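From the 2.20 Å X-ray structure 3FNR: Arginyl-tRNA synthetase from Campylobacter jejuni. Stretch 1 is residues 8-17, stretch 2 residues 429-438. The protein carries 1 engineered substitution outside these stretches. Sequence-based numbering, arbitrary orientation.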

ATOM      1  N   LEU A   8      11.495  23.637 -23.831  1.00 38.61           N
ATOM      2  CA  LEU A   8      11.482  23.312 -22.401  1.00 37.88           C
ATOM      3  C   LEU A   8      10.954  24.449 -21.519  1.00 39.71           C
ATOM      4  O   LEU A   8      10.254  24.199 -20.531  1.00 39.34           O
ATOM      5  CB  LEU A   8      12.870  22.882 -21.933  1.00 42.31           C
ATOM      6  CG  LEU A   8      13.505  21.602 -22.496  1.00 45.54           C
ATOM      7  CD1 LEU A   8      14.942  21.491 -22.017  1.00 45.32           C
ATOM      8  CD2 LEU A   8      12.722  20.341 -22.116  1.00 46.71           C
ATOM      9  N   ASN A   9      11.278  25.691 -21.878  1.00 35.95           N
ATOM     10  CA  ASN A   9      10.756  26.854 -21.158  1.00 38.78           C
ATOM     11  C   ASN A   9       9.239  26.945 -21.273  1.00 39.55           C
ATOM     12  O   ASN A   9       8.564  27.266 -20.301  1.00 43.48           O
ATOM     13  CB  ASN A   9      11.387  28.154 -21.660  1.00 39.13           C
ATOM     14  CG  ASN A   9      10.950  29.362 -20.860  1.00 42.86           C
ATOM     15  OD1 ASN A   9      11.087  29.397 -19.635  1.00 35.76           O
ATOM     16  ND2 ASN A   9      10.424  30.363 -21.549  1.00 41.99           N
ATOM     17  N   GLU A  10       8.708  26.649 -22.457  1.00 42.54           N
ATOM     18  CA  GLU A  10       7.261  26.631 -22.651  1.00 46.45           C
ATOM     19  C   GLU A  10       6.593  25.576 -21.778  1.00 44.29           C
ATOM     20  O   GLU A  10       5.578  25.855 -21.141  1.00 46.94           O
ATOM     21  CB  GLU A  10       6.879  26.470 -24.128  1.00 47.08           C
ATOM     22  CG  GLU A  10       6.943  27.778 -24.933  1.00 51.98           C
ATOM     23  CD  GLU A  10       6.416  28.987 -24.162  1.00 64.21           C
ATOM     24  OE1 GLU A  10       5.210  29.015 -23.816  1.00 70.39           O
ATOM     25  OE2 GLU A  10       7.216  29.914 -23.904  1.00 61.62           O
ATOM     26  N   LEU A  11       7.191  24.385 -21.729  1.00 44.17           N
ATOM     27  CA  LEU A  11       6.745  23.316 -20.825  1.00 39.58           C
ATOM     28  C   LEU A  11       6.842  23.735 -19.361  1.00 38.62           C
ATOM     29  O   LEU A  11       5.948  23.431 -18.563  1.00 43.18           O
ATOM     30  CB  LEU A  11       7.542  22.027 -21.059  1.00 39.73           C
ATOM     31  CG  LEU A  11       7.341  21.265 -22.376  1.00 45.49           C
ATOM     32  CD1 LEU A  11       8.052  19.921 -22.312  1.00 43.10           C
ATOM     33  CD2 LEU A  11       5.860  21.056 -22.708  1.00 48.67           C
ATOM     34  N   ALA A  12       7.919  24.443 -19.019  1.00 39.27           N
ATOM     35  CA  ALA A  12       8.106  24.981 -17.670  1.00 38.55           C
ATOM     36  C   ALA A  12       7.001  25.968 -17.327  1.00 40.93           C
ATOM     37  O   ALA A  12       6.433  25.908 -16.237  1.00 44.10           O
ATOM     38  CB  ALA A  12       9.467  25.624 -17.526  1.00 36.90           C
ATOM     39  N   ASN A  13       6.668  26.846 -18.271  1.00 42.89           N
ATOM     40  CA  ASN A  13       5.581  27.804 -18.079  1.00 43.43           C
ATOM     41  C   ASN A  13       4.229  27.131 -17.869  1.00 45.73           C
ATOM     42  O   ASN A  13       3.444  27.576 -17.041  1.00 48.30           O
ATOM     43  CB  ASN A  13       5.498  28.776 -19.252  1.00 42.23           C
ATOM     44  CG  ASN A  13       6.527  29.887 -19.166  1.00 42.24           C
ATOM     45  OD1 ASN A  13       7.044  30.197 -18.090  1.00 42.77           O
ATOM     46  ND2 ASN A  13       6.820  30.504 -20.303  1.00 43.76           N
ATOM     47  N   GLN A  14       3.969  26.057 -18.610  1.00 44.81           N
ATOM     48  CA  GLN A  14       2.714  25.308 -18.479  1.00 47.36           C
ATOM     49  C   GLN A  14       2.610  24.594 -17.138  1.00 45.59           C
ATOM     50  O   GLN A  14       1.548  24.587 -16.510  1.00 47.87           O
ATOM     51  CB  GLN A  14       2.566  24.308 -19.621  1.00 50.68           C
ATOM     52  CG  GLN A  14       2.290  24.974 -20.967  1.00 66.76           C
ATOM     53  CD  GLN A  14       2.630  24.090 -22.151  1.00 80.30           C
ATOM     54  OE1 GLN A  14       2.954  24.586 -23.236  1.00 83.49           O
ATOM     55  NE2 GLN A  14       2.563  22.771 -21.953  1.00 84.46           N
ATOM     56  N   ALA A  15       3.725  24.006 -16.715  1.00 38.95           N
ATOM     57  CA  ALA A  15       3.833  23.332 -15.435  1.00 39.96           C
ATOM     58  C   ALA A  15       3.627  24.296 -14.275  1.00 41.49           C
ATOM     59  O   ALA A  15       2.911  23.986 -13.326  1.00 38.70           O
ATOM     60  CB  ALA A  15       5.193  22.667 -15.322  1.00 35.19           C
ATOM     61  N   LEU A  16       4.250  25.469 -14.359  1.00 42.29           N
ATOM     62  CA  LEU A  16       4.228  26.426 -13.254  1.00 43.44           C
ATOM     63  C   LEU A  16       2.951  27.277 -13.175  1.00 46.26           C
ATOM     64  O   LEU A  16       2.620  27.793 -12.105  1.00 45.74           O
ATOM     65  CB  LEU A  16       5.474  27.319 -13.287  1.00 40.73           C
ATOM     66  CG  LEU A  16       6.834  26.635 -13.122  1.00 39.54           C
ATOM     67  CD1 LEU A  16       7.937  27.579 -13.581  1.00 33.54           C
ATOM     68  CD2 LEU A  16       7.065  26.170 -11.688  1.00 40.89           C
ATOM     69  N   THR A  17       2.255  27.431 -14.300  1.00 47.12           N
ATOM     70  CA  THR A  17       0.992  28.178 -14.343  1.00 50.48           C
ATOM     71  C   THR A  17      -0.127  27.372 -13.672  1.00 53.48           C
ATOM     72  O   THR A  17      -0.992  27.936 -12.999  1.00 58.37           O
ATOM     73  CB  THR A  17       0.608  28.567 -15.795  1.00 53.12           C
ATOM     74  OG1 THR A  17       1.694  29.284 -16.395  1.00 53.77           O
ATOM     75  CG2 THR A  17      -0.646  29.449 -15.844  1.00 56.51           C
TER
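Stretch 2, residues 429-438: LKLFSLVALS

How does stretch 2 lie on stretch 1? Residues 429-438 are helical throughout, part of a helix that extends beyond both ends of the stretch, and they pack against the helix of residues 8-17. The N-to-C directions diverge by 57°, and the axes approach to 10.5 Å. A12 and L434 mark the register, their CA atoms 7.0 Å apart.

Why is the side chain of K430 stretched out? Its CA-to-CB bond points toward stretch 1, and all four chi angles are t, so the chain runs nearly straight into a hollow formed by N9, A12, L16 and N13. This full extension brings the ammonium group to two amide oxygens: NZ of K430 donates hydrogen bonds to OD1 of N9 at 2.6 Å and to OD1 of N13 at 2.7 Å. N9 (chi1 t) and N13 (chi1 m) lie one helical turn apart, and the end of each comes nearer than its CA-to-CB direction suggests. Along the way, CG of K430 passes CD1 of L16 at 3.9 Å.

What does L16 do in return? In the m,t rotamer its end comes nearer stretch 2, settling among K430, S433, L434 and L437. CD2 of L16 lies 3.4 Å from OG of S433; that hydroxyl, with chi1 p, is turned back to its own helix, where OG of S433 donates to O of K430 at 2.6 Å.

How do the leucines meet the alanines? L434 and L437 both adopt t,p. The CB of A12 lies 4.0 Å from CD2 of L434, and the CB of A15 3.8 Å from CD1 of L434, so both branches of this leucine are used. CD2 of L437 reaches the backbone O of A15 at 3.7 Å and CD2 of L16 at 4.3 Å.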

ATOM      1  N   LEU A 429      16.323  30.670 -10.239  1.00 39.00           N
ATOM      2  CA  LEU A 429      15.161  30.510  -9.373  1.00 38.30           C
ATOM      3  C   LEU A 429      14.012  29.772 -10.066  1.00 40.06           C
ATOM      4  O   LEU A 429      13.422  28.869  -9.473  1.00 42.50           O
ATOM      5  CB  LEU A 429      14.690  31.861  -8.835  1.00 36.53           C
ATOM      6  CG  LEU A 429      15.600  32.516  -7.791  1.00 42.75           C
ATOM      7  CD1 LEU A 429      15.075  33.898  -7.423  1.00 46.06           C
ATOM      8  CD2 LEU A 429      15.758  31.644  -6.545  1.00 37.92           C
ATOM      9  N   LYS A 430      13.713  30.138 -11.313  1.00 36.31           N
ATOM     10  CA  LYS A 430      12.633  29.491 -12.070  1.00 37.56           C
ATOM     11  C   LYS A 430      12.943  28.008 -12.276  1.00 39.92           C
ATOM     12  O   LYS A 430      12.065  27.153 -12.102  1.00 36.35           O
ATOM     13  CB  LYS A 430      12.397  30.177 -13.413  1.00 34.60           C
ATOM     14  CG  LYS A 430      11.117  29.727 -14.127  1.00 38.51           C
ATOM     15  CD  LYS A 430      11.012  30.332 -15.522  1.00 38.71           C
ATOM     16  CE  LYS A 430       9.935  29.663 -16.349  1.00 37.03           C
ATOM     17  NZ  LYS A 430       9.700  30.399 -17.624  1.00 34.15           N
ATOM     18  N   LEU A 431      14.196  27.722 -12.625  1.00 33.40           N
ATOM     19  CA  LEU A 431      14.682  26.364 -12.693  1.00 32.98           C
ATOM     20  C   LEU A 431      14.389  25.653 -11.376  1.00 33.31           C
ATOM     21  O   LEU A 431      13.776  24.589 -11.377  1.00 36.65           O
ATOM     22  CB  LEU A 431      16.186  26.334 -12.980  1.00 31.07           C
ATOM     23  CG  LEU A 431      16.854  24.955 -12.931  1.00 32.89           C
ATOM     24  CD1 LEU A 431      16.241  24.022 -13.943  1.00 38.44           C
ATOM     25  CD2 LEU A 431      18.341  25.050 -13.167  1.00 29.54           C
ATOM     26  N   PHE A 432      14.799  26.270 -10.269  1.00 30.48           N
ATOM     27  CA  PHE A 432      14.653  25.681  -8.937  1.00 37.31           C
ATOM     28  C   PHE A 432      13.191  25.440  -8.590  1.00 34.40           C
ATOM     29  O   PHE A 432      12.861  24.414  -7.994  1.00 38.11           O
ATOM     30  CB  PHE A 432      15.312  26.566  -7.873  1.00 33.86           C
ATOM     31  CG  PHE A 432      16.824  26.495  -7.850  1.00 35.36           C
ATOM     32  CD1 PHE A 432      17.519  26.952  -6.740  1.00 33.67           C
ATOM     33  CD2 PHE A 432      17.549  25.970  -8.922  1.00 39.64           C
ATOM     34  CE1 PHE A 432      18.902  26.905  -6.699  1.00 35.67           C
ATOM     35  CE2 PHE A 432      18.939  25.925  -8.895  1.00 38.82           C
ATOM     36  CZ  PHE A 432      19.615  26.389  -7.782  1.00 38.08           C
ATOM     37  N   SER A 433      12.319  26.365  -8.998  1.00 34.10           N
ATOM     38  CA  SER A 433      10.889  26.273  -8.698  1.00 38.67           C
ATOM     39  C   SER A 433      10.280  25.057  -9.366  1.00 41.01           C
ATOM     40  O   SER A 433       9.357  24.442  -8.832  1.00 47.31           O
ATOM     41  CB  SER A 433      10.142  27.535  -9.127  1.00 34.35           C
ATOM     42  OG  SER A 433       9.982  27.577 -10.530  1.00 43.40           O
ATOM     43  N   LEU A 434      10.828  24.699 -10.522  1.00 36.58           N
ATOM     44  CA  LEU A 434      10.390  23.519 -11.235  1.00 41.87           C
ATOM     45  C   LEU A 434      10.903  22.215 -10.607  1.00 38.06           C
ATOM     46  O   LEU A 434      10.183  21.218 -10.578  1.00 41.35           O
ATOM     47  CB  LEU A 434      10.806  23.629 -12.692  1.00 43.03           C
ATOM     48  CG  LEU A 434      10.143  22.676 -13.673  1.00 50.94           C
ATOM     49  CD1 LEU A 434       8.639  22.923 -13.779  1.00 49.89           C
ATOM     50  CD2 LEU A 434      10.812  22.896 -14.982  1.00 52.92           C
ATOM     51  N   VAL A 435      12.139  22.228 -10.112  1.00 37.52           N
ATOM     52  CA  VAL A 435      12.709  21.096  -9.361  1.00 35.50           C
ATOM     53  C   VAL A 435      11.912  20.843  -8.073  1.00 38.69           C
ATOM     54  O   VAL A 435      11.557  19.707  -7.766  1.00 37.41           O
ATOM     55  CB  VAL A 435      14.213  21.316  -9.042  1.00 34.82           C
ATOM     56  CG1 VAL A 435      14.795  20.157  -8.234  1.00 28.67           C
ATOM     57  CG2 VAL A 435      15.015  21.507 -10.340  1.00 34.09           C
ATOM     58  N   ALA A 436      11.609  21.914  -7.344  1.00 37.09           N
ATOM     59  CA  ALA A 436      10.783  21.825  -6.148  1.00 38.13           C
ATOM     60  C   ALA A 436       9.416  21.206  -6.456  1.00 39.16           C
ATOM     61  O   ALA A 436       8.897  20.423  -5.660  1.00 40.53           O
ATOM     62  CB  ALA A 436      10.618  23.200  -5.510  1.00 34.24           C
ATOM     63  N   LEU A 437       8.865  21.538  -7.623  1.00 38.06           N
ATOM     64  CA  LEU A 437       7.551  21.059  -8.032  1.00 38.91           C
ATOM     65  C   LEU A 437       7.545  19.565  -8.348  1.00 40.86           C
ATOM     66  O   LEU A 437       6.615  18.862  -7.957  1.00 34.29           O
ATOM     67  CB  LEU A 437       7.018  21.876  -9.214  1.00 42.22           C
ATOM     68  CG  LEU A 437       5.653  21.500  -9.815  1.00 42.89           C
ATOM     69  CD1 LEU A 437       4.517  21.611  -8.791  1.00 41.65           C
ATOM     70  CD2 LEU A 437       5.362  22.319 -11.052  1.00 40.00           C
ATOM     71  N   SER A 438       8.586  19.089  -9.033  1.00 39.39           N
ATOM     72  CA  SER A 438       8.758  17.662  -9.310  1.00 34.83           C
ATOM     73  C   SER A 438       8.961  16.848  -8.036  1.00 41.73           C
ATOM     74  O   SER A 438       8.432  15.743  -7.918  1.00 40.72           O
ATOM     75  CB  SER A 438       9.932  17.438 -10.254  1.00 37.25           C
ATOM     76  OG  SER A 438       9.661  18.027 -11.513  1.00 41.45           O
TER